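Local coordinates for beta-lactamase (Klebsiella pneumoniae, PDB 6HUH), which probably hydrolyses beta-lactam antibiotics to substituted beta-amino acids, as a class D beta-lactamase linked to antibiotic resistance, at residues Phe232-Ile237 / Arg250-Ala255; Arg108-Leu113 / Gly141-Trp146; Leu57-Tyr62 / Gln175-Thr180. All coordinates share one frame; numbering follows the deposited sequence.

Interaction 1 of 3, residues Phe232-Ile237 / Arg250-Ala255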
loop_
_atom_site.group_PDB
_atom_site.type_symbol
_atom_site.label_atom_id
_atom_site.label_comp_id
_atom_site.label_asym_id
_atom_site.label_seq_id
_atom_site.Cartn_x
_atom_site.Cartn_y
_atom_site.Cartn_z
ATOM N N PHE A 232 22.321 3.161 3.447
ATOM C CA PHE A 232 22.805 2.637 2.165
ATOM C C PHE A 232 22.343 3.562 1.041
ATOM O O PHE A 232 21.222 4.066 1.068
ATOM C CB PHE A 232 22.387 1.173 1.919
ATOM C CG PHE A 232 20.903 0.932 1.925
ATOM C CD1 PHE A 232 20.123 1.256 0.817
ATOM C CD2 PHE A 232 20.281 0.359 3.025
ATOM C CE1 PHE A 232 18.729 1.110 0.852
ATOM C CE2 PHE A 232 18.890 0.151 3.033
ATOM C CZ PHE A 232 18.121 0.548 1.953
ATOM N N VAL A 233 23.234 3.823 0.085
ATOM C CA VAL A 233 22.980 4.695 -1.055
ATOM C C VAL A 233 23.565 3.991 -2.268
ATOM O O VAL A 233 24.711 3.530 -2.219
ATOM C CB VAL A 233 23.590 6.120 -0.871
ATOM C CG1 VAL A 233 23.272 7.018 -2.059
ATOM C CG2 VAL A 233 23.130 6.786 0.423
ATOM N N HIS A 234 22.786 3.883 -3.354
ATOM C CA HIS A 234 23.277 3.250 -4.583
ATOM C C HIS A 234 22.793 3.956 -5.842
ATOM O O HIS A 234 21.619 4.296 -5.934
ATOM C CB HIS A 234 22.959 1.750 -4.608
ATOM C CG HIS A 234 23.482 0.998 -5.799
ATOM N ND1 HIS A 234 24.813 1.026 -6.145
ATOM C CD2 HIS A 234 22.834 0.167 -6.648
ATOM C CE1 HIS A 234 24.932 0.241 -7.202
ATOM N NE2 HIS A 234 23.766 -0.299 -7.537
ATOM N N THR A 235 23.705 4.187 -6.804
ATOM C CA THR A 235 23.363 4.807 -8.089
ATOM C C THR A 235 23.662 3.888 -9.251
ATOM O O THR A 235 24.630 3.128 -9.204
ATOM C CB THR A 235 24.008 6.168 -8.303
ATOM O OG1 THR A 235 25.411 6.013 -8.241
ATOM C CG2 THR A 235 23.531 7.214 -7.313
ATOM N N VAL A 236 22.830 3.964 -10.291
ATOM C CA VAL A 236 23.015 3.191 -11.513
ATOM C C VAL A 236 23.067 4.192 -12.647
ATOM O O VAL A 236 22.088 4.906 -12.885
ATOM C CB VAL A 236 21.902 2.136 -11.745
ATOM C CG1 VAL A 236 21.992 1.533 -13.139
ATOM C CG2 VAL A 236 21.946 1.049 -10.688
ATOM N N ILE A 237 24.189 4.249 -13.349
ATOM C CA ILE A 237 24.286 5.130 -14.503
ATOM C C ILE A 237 24.260 4.249 -15.751
ATOM O O ILE A 237 25.133 3.389 -15.920
ATOM C CB ILE A 237 25.462 6.167 -14.435
ATOM C CG1 ILE A 237 25.148 7.332 -13.438
ATOM C CG2 ILE A 237 25.756 6.749 -15.818
ATOM C CD1 ILE A 237 25.362 7.075 -11.947
ATOM N N ARG A 250 17.644 -0.970 -6.744
ATOM C CA ARG A 250 16.867 -1.622 -5.685
ATOM C C ARG A 250 17.212 -3.105 -5.567
ATOM O O ARG A 250 17.360 -3.635 -4.468
ATOM C CB ARG A 250 15.368 -1.430 -5.960
ATOM C CG ARG A 250 14.443 -1.965 -4.858
ATOM C CD ARG A 250 12.970 -1.626 -5.096
ATOM N NE ARG A 250 12.113 -2.792 -5.358
ATOM C CZ ARG A 250 11.708 -3.667 -4.439
ATOM N NH1 ARG A 250 12.091 -3.541 -3.176
ATOM N NH2 ARG A 250 10.938 -4.690 -4.783
ATOM N N GLU A 251 17.345 -3.754 -6.723
ATOM C CA GLU A 251 17.703 -5.154 -6.901
ATOM C C GLU A 251 19.102 -5.421 -6.307
ATOM O O GLU A 251 19.251 -6.325 -5.484
ATOM C CB GLU A 251 17.660 -5.454 -8.400
ATOM C CG GLU A 251 17.814 -6.898 -8.816
ATOM C CD GLU A 251 17.717 -7.033 -10.325
ATOM O OE1 GLU A 251 16.608 -7.357 -10.812
ATOM O OE2 GLU A 251 18.715 -6.729 -11.022
ATOM N N GLU A 252 20.103 -4.597 -6.701
ATOM C CA GLU A 252 21.514 -4.691 -6.297
ATOM C C GLU A 252 21.739 -4.426 -4.806
ATOM O O GLU A 252 22.677 -4.975 -4.218
ATOM C CB GLU A 252 22.409 -3.786 -7.171
ATOM C CG GLU A 252 22.743 -4.384 -8.529
ATOM C CD GLU A 252 23.154 -3.388 -9.604
ATOM O OE1 GLU A 252 22.662 -3.516 -10.751
ATOM O OE2 GLU A 252 23.975 -2.488 -9.310
ATOM N N VAL A 253 20.878 -3.602 -4.201
ATOM C CA VAL A 253 20.954 -3.296 -2.775
ATOM C C VAL A 253 20.484 -4.516 -1.982
ATOM O O VAL A 253 21.174 -4.951 -1.063
ATOM C CB VAL A 253 20.170 -2.011 -2.439
ATOM C CG1 VAL A 253 19.867 -1.909 -0.955
ATOM C CG2 VAL A 253 20.932 -0.779 -2.906
ATOM N N PHE A 254 19.340 -5.099 -2.390
ATOM C CA PHE A 254 18.755 -6.287 -1.765
ATOM C C PHE A 254 19.629 -7.524 -1.916
ATOM O O PHE A 254 19.552 -8.427 -1.081
ATOM C CB PHE A 254 17.330 -6.540 -2.264
ATOM C CG PHE A 254 16.289 -5.857 -1.414
ATOM C CD1 PHE A 254 15.901 -6.400 -0.191
ATOM C CD2 PHE A 254 15.661 -4.702 -1.855
ATOM C CE1 PHE A 254 14.933 -5.773 0.592
ATOM C CE2 PHE A 254 14.677 -4.090 -1.085
ATOM C CZ PHE A 254 14.323 -4.629 0.133
ATOM N N ALA A 255 20.480 -7.550 -2.955
ATOM C CA ALA A 255 21.417 -8.638 -3.186
ATOM C C ALA A 255 22.542 -8.534 -2.144
ATOM O O ALA A 255 22.674 -9.424 -1.295
ATOM C CB ALA A 255 21.985 -8.550 -4.603
#
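Val-253 and Phe-232 make the tight apolar part of this contact. The two side chains cross at about a right angle. CG1 of Val-253 lies over one face of the Phe-232 ring, displaced toward the rim beside CD1 and CE1. Val-253 CG1 is 3.9 Å from the centroid of that ring, a CH-pi contact, and 3.6 Å from Phe-232 CD1. The other branch of the same valine, Val-253 CG2, reaches His-234 CB at 3.7 Å. One valine thus fills the groove between two side chains of the strand that point the same way. Phe-219 of strand 215-225 meets both the Phe-232 ring and Val-253 and continues the packing.

The polar part lies toward the edge of the contact. In His-234, chi1 of -177° sets CG anti to the backbone N. At the far end of the ring, His-234 NE2 donates to Glu-252 OE2 at 2.8 Å, with an N-H...O angle of 153°. The oxygen is near the imidazole plane, but the donor comes to it from above the carboxylate plane, 43° out of it. At the other ring nitrogen, ND1 bonds to Cys-26 O, so both nitrogens hold the ring's rotation. Glu-252 is partly exposed. Val-236 of the strand adds only a loose touch, Val-236 CG2 to Glu-252 OE2 at 4.3 Å. Glu-251 and Ala-255 are on the solvent side of the helix.

Strand 228-238 is an inner strand of the antiparallel sheet, between 26-30 and 215-225. The long C-terminal helix 245-264 packing on it is characteristic of the penicillin-recognising serine enzyme fold.

Interaction 2 of 3, residues Arg108-Leu113 / Gly141-Trp146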
loop_
_atom_site.group_PDB
_atom_site.type_symbol
_atom_site.label_atom_id
_atom_site.label_comp_id
_atom_site.label_asym_id
_atom_site.label_seq_id
_atom_site.Cartn_x
_atom_site.Cartn_y
_atom_site.Cartn_z
ATOM N N ARG A 108 1.710 19.616 -5.052
ATOM C CA ARG A 108 0.562 19.995 -4.211
ATOM C C ARG A 108 1.042 20.364 -2.817
ATOM O O ARG A 108 0.567 21.350 -2.251
ATOM C CB ARG A 108 -0.438 18.843 -4.079
ATOM C CG ARG A 108 -1.153 18.479 -5.354
ATOM C CD ARG A 108 -2.341 19.361 -5.658
ATOM N NE ARG A 108 -3.349 18.570 -6.348
ATOM C CZ ARG A 108 -3.407 18.400 -7.662
ATOM N NH1 ARG A 108 -2.534 19.007 -8.457
ATOM N NH2 ARG A 108 -4.350 17.636 -8.195
ATOM N N LEU A 109 1.991 19.569 -2.278
ATOM C CA LEU A 109 2.615 19.802 -0.987
ATOM C C LEU A 109 3.451 21.073 -1.004
ATOM O O LEU A 109 3.264 21.900 -0.110
ATOM C CB LEU A 109 3.448 18.578 -0.530
ATOM C CG LEU A 109 4.563 18.776 0.522
ATOM C CD1 LEU A 109 4.034 19.339 1.833
ATOM C CD2 LEU A 109 5.214 17.481 0.836
ATOM N N THR A 110 4.363 21.239 -1.992
ATOM C CA THR A 110 5.253 22.416 -2.056
ATOM C C THR A 110 4.483 23.727 -2.245
ATOM O O THR A 110 4.802 24.691 -1.551
ATOM C CB THR A 110 6.380 22.252 -3.083
ATOM O OG1 THR A 110 5.848 22.122 -4.405
ATOM C CG2 THR A 110 7.324 21.095 -2.751
ATOM N N GLU A 111 3.441 23.746 -3.127
ATOM C CA GLU A 111 2.586 24.932 -3.371
ATOM C C GLU A 111 1.892 25.394 -2.080
ATOM O O GLU A 111 1.704 26.594 -1.872
ATOM C CB GLU A 111 1.521 24.643 -4.438
ATOM C CG GLU A 111 2.018 24.778 -5.870
ATOM C CD GLU A 111 1.029 24.363 -6.946
ATOM O OE1 GLU A 111 1.469 23.767 -7.959
ATOM O OE2 GLU A 111 -0.182 24.640 -6.786
ATOM N N TRP A 112 1.530 24.420 -1.220
ATOM C CA TRP A 112 0.916 24.605 0.086
ATOM C C TRP A 112 1.929 25.118 1.128
ATOM O O TRP A 112 1.539 25.871 2.019
ATOM C CB TRP A 112 0.293 23.281 0.552
ATOM C CG TRP A 112 -0.377 23.366 1.889
ATOM C CD1 TRP A 112 -1.683 23.659 2.132
ATOM C CD2 TRP A 112 0.237 23.167 3.169
ATOM N NE1 TRP A 112 -1.923 23.665 3.483
ATOM C CE2 TRP A 112 -0.762 23.362 4.145
ATOM C CE3 TRP A 112 1.534 22.833 3.588
ATOM C CZ2 TRP A 112 -0.499 23.251 5.517
ATOM C CZ3 TRP A 112 1.794 22.721 4.943
ATOM C CH2 TRP A 112 0.787 22.932 5.891
ATOM N N LEU A 113 3.197 24.655 1.070
ATOM C CA LEU A 113 4.235 25.067 2.029
ATOM C C LEU A 113 4.667 26.506 1.810
ATOM O O LEU A 113 4.837 27.265 2.777
ATOM C CB LEU A 113 5.475 24.178 1.906
ATOM C CG LEU A 113 5.577 22.963 2.802
ATOM C CD1 LEU A 113 6.688 22.077 2.314
ATOM C CD2 LEU A 113 5.877 23.350 4.238
ATOM N N GLY A 141 10.921 27.053 -9.415
ATOM C CA GLY A 141 11.745 26.264 -8.509
ATOM C C GLY A 141 10.937 25.477 -7.493
ATOM O O GLY A 141 11.325 24.372 -7.105
ATOM N N LEU A 142 9.793 26.037 -7.066
ATOM C CA LEU A 142 8.906 25.449 -6.065
ATOM C C LEU A 142 8.394 24.051 -6.410
ATOM O O LEU A 142 8.272 23.210 -5.516
ATOM C CB LEU A 142 7.726 26.400 -5.773
ATOM C CG LEU A 142 6.760 26.024 -4.644
ATOM C CD1 LEU A 142 7.477 25.911 -3.298
ATOM C CD2 LEU A 142 5.623 27.008 -4.565
ATOM N N THR A 143 8.079 23.807 -7.684
ATOM C CA THR A 143 7.503 22.528 -8.095
ATOM C C THR A 143 8.420 21.697 -8.989
ATOM O O THR A 143 8.082 20.551 -9.292
ATOM C CB THR A 143 6.137 22.770 -8.756
ATOM O OG1 THR A 143 6.320 23.498 -9.974
ATOM C CG2 THR A 143 5.159 23.506 -7.844
ATOM N N GLN A 144 9.577 22.259 -9.401
ATOM C CA GLN A 144 10.493 21.610 -10.339
ATOM C C GLN A 144 11.960 21.532 -9.926
ATOM O O GLN A 144 12.761 21.142 -10.770
ATOM C CB GLN A 144 10.395 22.329 -11.703
ATOM C CG GLN A 144 10.065 21.427 -12.883
ATOM C CD GLN A 144 8.606 21.055 -12.950
ATOM O OE1 GLN A 144 8.240 19.870 -12.931
ATOM N NE2 GLN A 144 7.752 22.077 -13.054
ATOM N N ALA A 145 12.327 21.894 -8.673
ATOM C CA ALA A 145 13.730 21.915 -8.227
ATOM C C ALA A 145 14.436 20.562 -8.234
ATOM O O ALA A 145 15.596 20.481 -8.651
ATOM C CB ALA A 145 13.853 22.558 -6.857
ATOM N N TRP A 146 13.750 19.511 -7.771
ATOM C CA TRP A 146 14.268 18.144 -7.693
ATOM C C TRP A 146 14.136 17.389 -9.018
ATOM O O TRP A 146 14.888 16.443 -9.265
ATOM C CB TRP A 146 13.599 17.385 -6.542
ATOM C CG TRP A 146 12.101 17.222 -6.654
ATOM C CD1 TRP A 146 11.428 16.069 -6.937
ATOM C CD2 TRP A 146 11.096 18.219 -6.394
ATOM N NE1 TRP A 146 10.073 16.292 -6.914
ATOM C CE2 TRP A 146 9.839 17.603 -6.580
ATOM C CE3 TRP A 146 11.132 19.581 -6.029
ATOM C CZ2 TRP A 146 8.639 18.307 -6.455
ATOM C CZ3 TRP A 146 9.937 20.271 -5.894
ATOM C CH2 TRP A 146 8.711 19.636 -6.102
#
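Thr-110 meets Leu-142, Thr-143 and Trp-146, and carries most of this contact. Its OG1 lies between the backbone N and the carbonyl carbon (chi1 63°). Thr-110 OG1 is 2.9 Å from Leu-142 O, within hydrogen-bonding distance. Gln-107 O, one turn back in the same helix, is a second acceptor within reach of the same hydroxyl.

The carbon atoms around the hydroxyl pack more simply. Leu-142 lays CD1 against Thr-110 CB at 3.8 Å, and its CD2 reaches Glu-111 CA at 3.9 Å. The leucine therefore covers the helix backbone at the turn between these two residues. Thr-143 brings its methyl to the same helix. Thr-143 CG2 is 3.7 Å from Glu-111 OE1 and 3.8 Å from Thr-110 OG1. Glu-111 is exposed, and this is the outer border of the contact. On the inner side, Thr-110 and the six-membered ring of Trp-146 reach toward each other tip to tip, with Thr-110 CG2 3.9 Å from Trp-146 CH2.

Farther out, Gln-107 NE2 bonds to Thr-143 O and gives the short turn a further tie to helix 103-113. The Trp-146 indole also meets the ring of Phe-53. Its NE1 donates to the carboxylated lysine at position 54. The Trp-146 side chain is about 6 Å from that of Ser-51 at their nearest atoms, the predicted acyl-ester serine. Thr-110 thus probably belongs to the second shell of the active site, backing the tryptophan.

Phe-118 of helix 115-124 touches both Leu-142 and Trp-146. Thr-110 also packs on Leu-57 of helix 56-64. The weakly bonded turn 141-144 packs on helices 103-113 and 115-124, and helix 103-113 in turn on helix 56-64.

Interaction 3 of 3, residues Leu57-Tyr62 / Gln175-Thr180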
loop_
_atom_site.group_PDB
_atom_site.type_symbol
_atom_site.label_atom_id
_atom_site.label_comp_id
_atom_site.label_asym_id
_atom_site.label_seq_id
_atom_site.Cartn_x
_atom_site.Cartn_y
_atom_site.Cartn_z
ATOM N N LEU A 57 10.623 15.560 1.618
ATOM C CA LEU A 57 9.257 16.041 1.396
ATOM C C LEU A 57 8.250 15.380 2.360
ATOM O O LEU A 57 7.405 16.080 2.925
ATOM C CB LEU A 57 8.820 15.898 -0.079
ATOM C CG LEU A 57 9.436 16.877 -1.096
ATOM C CD1 LEU A 57 8.935 16.603 -2.492
ATOM C CD2 LEU A 57 9.123 18.325 -0.760
ATOM N N ALA A 58 8.373 14.050 2.597
ATOM C CA ALA A 58 7.517 13.326 3.554
ATOM C C ALA A 58 7.670 13.922 4.964
ATOM O O ALA A 58 6.682 14.004 5.686
ATOM C CB ALA A 58 7.872 11.848 3.582
ATOM N N LEU A 59 8.894 14.371 5.335
ATOM C CA LEU A 59 9.174 14.989 6.631
ATOM C C LEU A 59 8.563 16.385 6.738
ATOM O O LEU A 59 7.967 16.704 7.774
ATOM C CB LEU A 59 10.676 15.058 6.890
ATOM C CG LEU A 59 11.404 13.740 7.064
ATOM C CD1 LEU A 59 12.856 13.903 6.684
ATOM C CD2 LEU A 59 11.262 13.221 8.498
ATOM N N MET A 60 8.719 17.214 5.667
ATOM C CA MET A 60 8.166 18.571 5.566
ATOM C C MET A 60 6.658 18.451 5.720
ATOM O O MET A 60 6.083 19.079 6.613
ATOM C CB MET A 60 8.491 19.219 4.203
ATOM C CG MET A 60 9.945 19.523 3.987
ATOM S SD MET A 60 10.223 20.350 2.391
ATOM C CE MET A 60 11.912 19.809 2.046
ATOM N N GLY A 61 6.062 17.593 4.891
ATOM C CA GLY A 61 4.632 17.289 4.873
ATOM C C GLY A 61 4.045 16.797 6.180
ATOM O O GLY A 61 2.938 17.192 6.532
ATOM N N TYR A 62 4.765 15.962 6.922
ATOM C CA TYR A 62 4.252 15.527 8.215
ATOM C C TYR A 62 4.508 16.531 9.318
ATOM O O TYR A 62 3.683 16.654 10.211
ATOM C CB TYR A 62 4.775 14.152 8.612
ATOM C CG TYR A 62 4.114 13.038 7.836
ATOM C CD1 TYR A 62 2.787 12.684 8.073
ATOM C CD2 TYR A 62 4.819 12.322 6.872
ATOM C CE1 TYR A 62 2.175 11.664 7.346
ATOM C CE2 TYR A 62 4.214 11.309 6.135
ATOM C CZ TYR A 62 2.896 10.982 6.375
ATOM O OH TYR A 62 2.353 9.964 5.641
ATOM N N GLN A 175 6.707 10.833 15.656
ATOM C CA GLN A 175 5.591 10.459 14.794
ATOM C C GLN A 175 5.769 10.933 13.336
ATOM O O GLN A 175 5.300 10.235 12.436
ATOM C CB GLN A 175 4.233 10.861 15.364
ATOM C CG GLN A 175 4.028 12.364 15.613
ATOM C CD GLN A 175 4.616 12.902 16.911
ATOM O OE1 GLN A 175 5.398 12.255 17.637
ATOM N NE2 GLN A 175 4.274 14.145 17.209
ATOM N N THR A 176 6.514 12.051 13.085
ATOM C CA THR A 176 6.834 12.487 11.717
ATOM C C THR A 176 7.772 11.440 11.125
ATOM O O THR A 176 7.555 11.020 9.990
ATOM C CB THR A 176 7.400 13.930 11.683
ATOM O OG1 THR A 176 6.338 14.860 11.943
ATOM C CG2 THR A 176 8.034 14.283 10.340
ATOM N N LEU A 177 8.774 10.973 11.923
ATOM C CA LEU A 177 9.758 9.957 11.517
ATOM C C LEU A 177 9.078 8.623 11.307
ATOM O O LEU A 177 9.464 7.905 10.384
ATOM C CB LEU A 177 10.898 9.776 12.549
ATOM C CG LEU A 177 11.873 10.943 12.819
ATOM C CD1 LEU A 177 12.827 10.586 13.943
ATOM C CD2 LEU A 177 12.670 11.323 11.572
ATOM N N GLN A 178 8.080 8.278 12.158
ATOM C CA GLN A 178 7.357 7.019 12.017
ATOM C C GLN A 178 6.428 7.018 10.800
ATOM O O GLN A 178 6.427 6.044 10.058
ATOM C CB GLN A 178 6.634 6.616 13.306
ATOM C CG GLN A 178 6.239 5.134 13.363
ATOM C CD GLN A 178 7.399 4.178 13.590
ATOM O OE1 GLN A 178 7.908 3.536 12.656
ATOM N NE2 GLN A 178 7.814 4.028 14.844
ATOM N N HIS A 179 5.680 8.097 10.554
ATOM C CA HIS A 179 4.817 8.163 9.369
ATOM C C HIS A 179 5.658 8.081 8.075
ATOM O O HIS A 179 5.299 7.341 7.152
ATOM C CB HIS A 179 3.981 9.440 9.378
ATOM C CG HIS A 179 2.792 9.421 10.291
ATOM N ND1 HIS A 179 1.914 8.357 10.312
ATOM C CD2 HIS A 179 2.320 10.392 11.113
ATOM C CE1 HIS A 179 0.963 8.692 11.178
ATOM N NE2 HIS A 179 1.168 9.903 11.687
ATOM N N THR A 180 6.796 8.804 8.041
ATOM C CA THR A 180 7.754 8.808 6.926
ATOM C C THR A 180 8.295 7.384 6.681
ATOM O O THR A 180 8.394 6.967 5.532
ATOM C CB THR A 180 8.892 9.818 7.209
ATOM O OG1 THR A 180 8.336 11.133 7.430
ATOM C CG2 THR A 180 9.963 9.844 6.093
#
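Tyr-62 faces Thr-176 and Ala-58 faces Thr-180 where the two helices come closest, with the CA atoms of Tyr-62 and Thr-176 5.3 Å apart. The axes of the two short segments approach to 9.1 Å and run at 132° to each other, roughly antiparallel but well splayed.

Tyr-62 has the largest share of the packing. His-179 CB sits over the centre of the Tyr-62 ring, 3.5 Å from the centroid, a CH-pi contact. The imidazole is near parallel to the phenol, at 21°, but slid aside, so the rings barely overlap. Outside partners hold both polar ends: Tyr-62 OH bonds to Asp-69 O, and His-179 ND1 to Glu-70 OE2. In Thr-176, OG1 is anti to the carbonyl carbon (chi1 -73°), which leaves the methyl CG2 anti to the backbone N. Thr-176 CG2 lies 3.7 Å from Tyr-62 CB and 3.5 Å from Leu-59 O. Leu-59 CD2 touches Leu-177 CD2 at 3.9 Å. Thr-180 CG2 meets Ala-58 CB at 3.8 Å.

The Thr-180 hydroxyl bonds within its own helix. Thr-180 OG1 donates to Thr-176 O at 2.7 Å. The backbone N of Thr-180 reaches the same oxygen from the opposite face of the carbonyl plane, so two donors grip it.

The interface is mostly buried and mixed in character, without a hydrogen bond from one segment to the other. Both the methyls and the hydroxyl oxygens of the threonines touch helix 56-64, and the Thr-180 hydroxyl spends its proton on Thr-176 O. The two helices are joined by shape and van der Waals contact, while the bonds to Asp-69 and Glu-70 fix the aromatic pair.

How the interactions relate
Interactions 2 and 3 belong to the helical part of the fold, and interaction 1 to the sheet and the C-terminal helix that covers it. Along the chain, interaction 2 is nested within the loop that interaction 3 closes; interaction 1 follows both. Interactions 2 and 3 have centres 16 Å apart and touch: Leu-109 packs on Leu-57 and Gly-61, and Leu-113 on Met-60. Helix 56-64 is therefore flanked by helix 103-113 and helix 174-184. Interaction 1 is 27 Å from interaction 2 and 24 Å from interaction 3, centre to centre, across the middle of the chain. Together they pack both parts of one transpeptidase-like domain, and interaction 2 reaches close to the predicted catalytic serine.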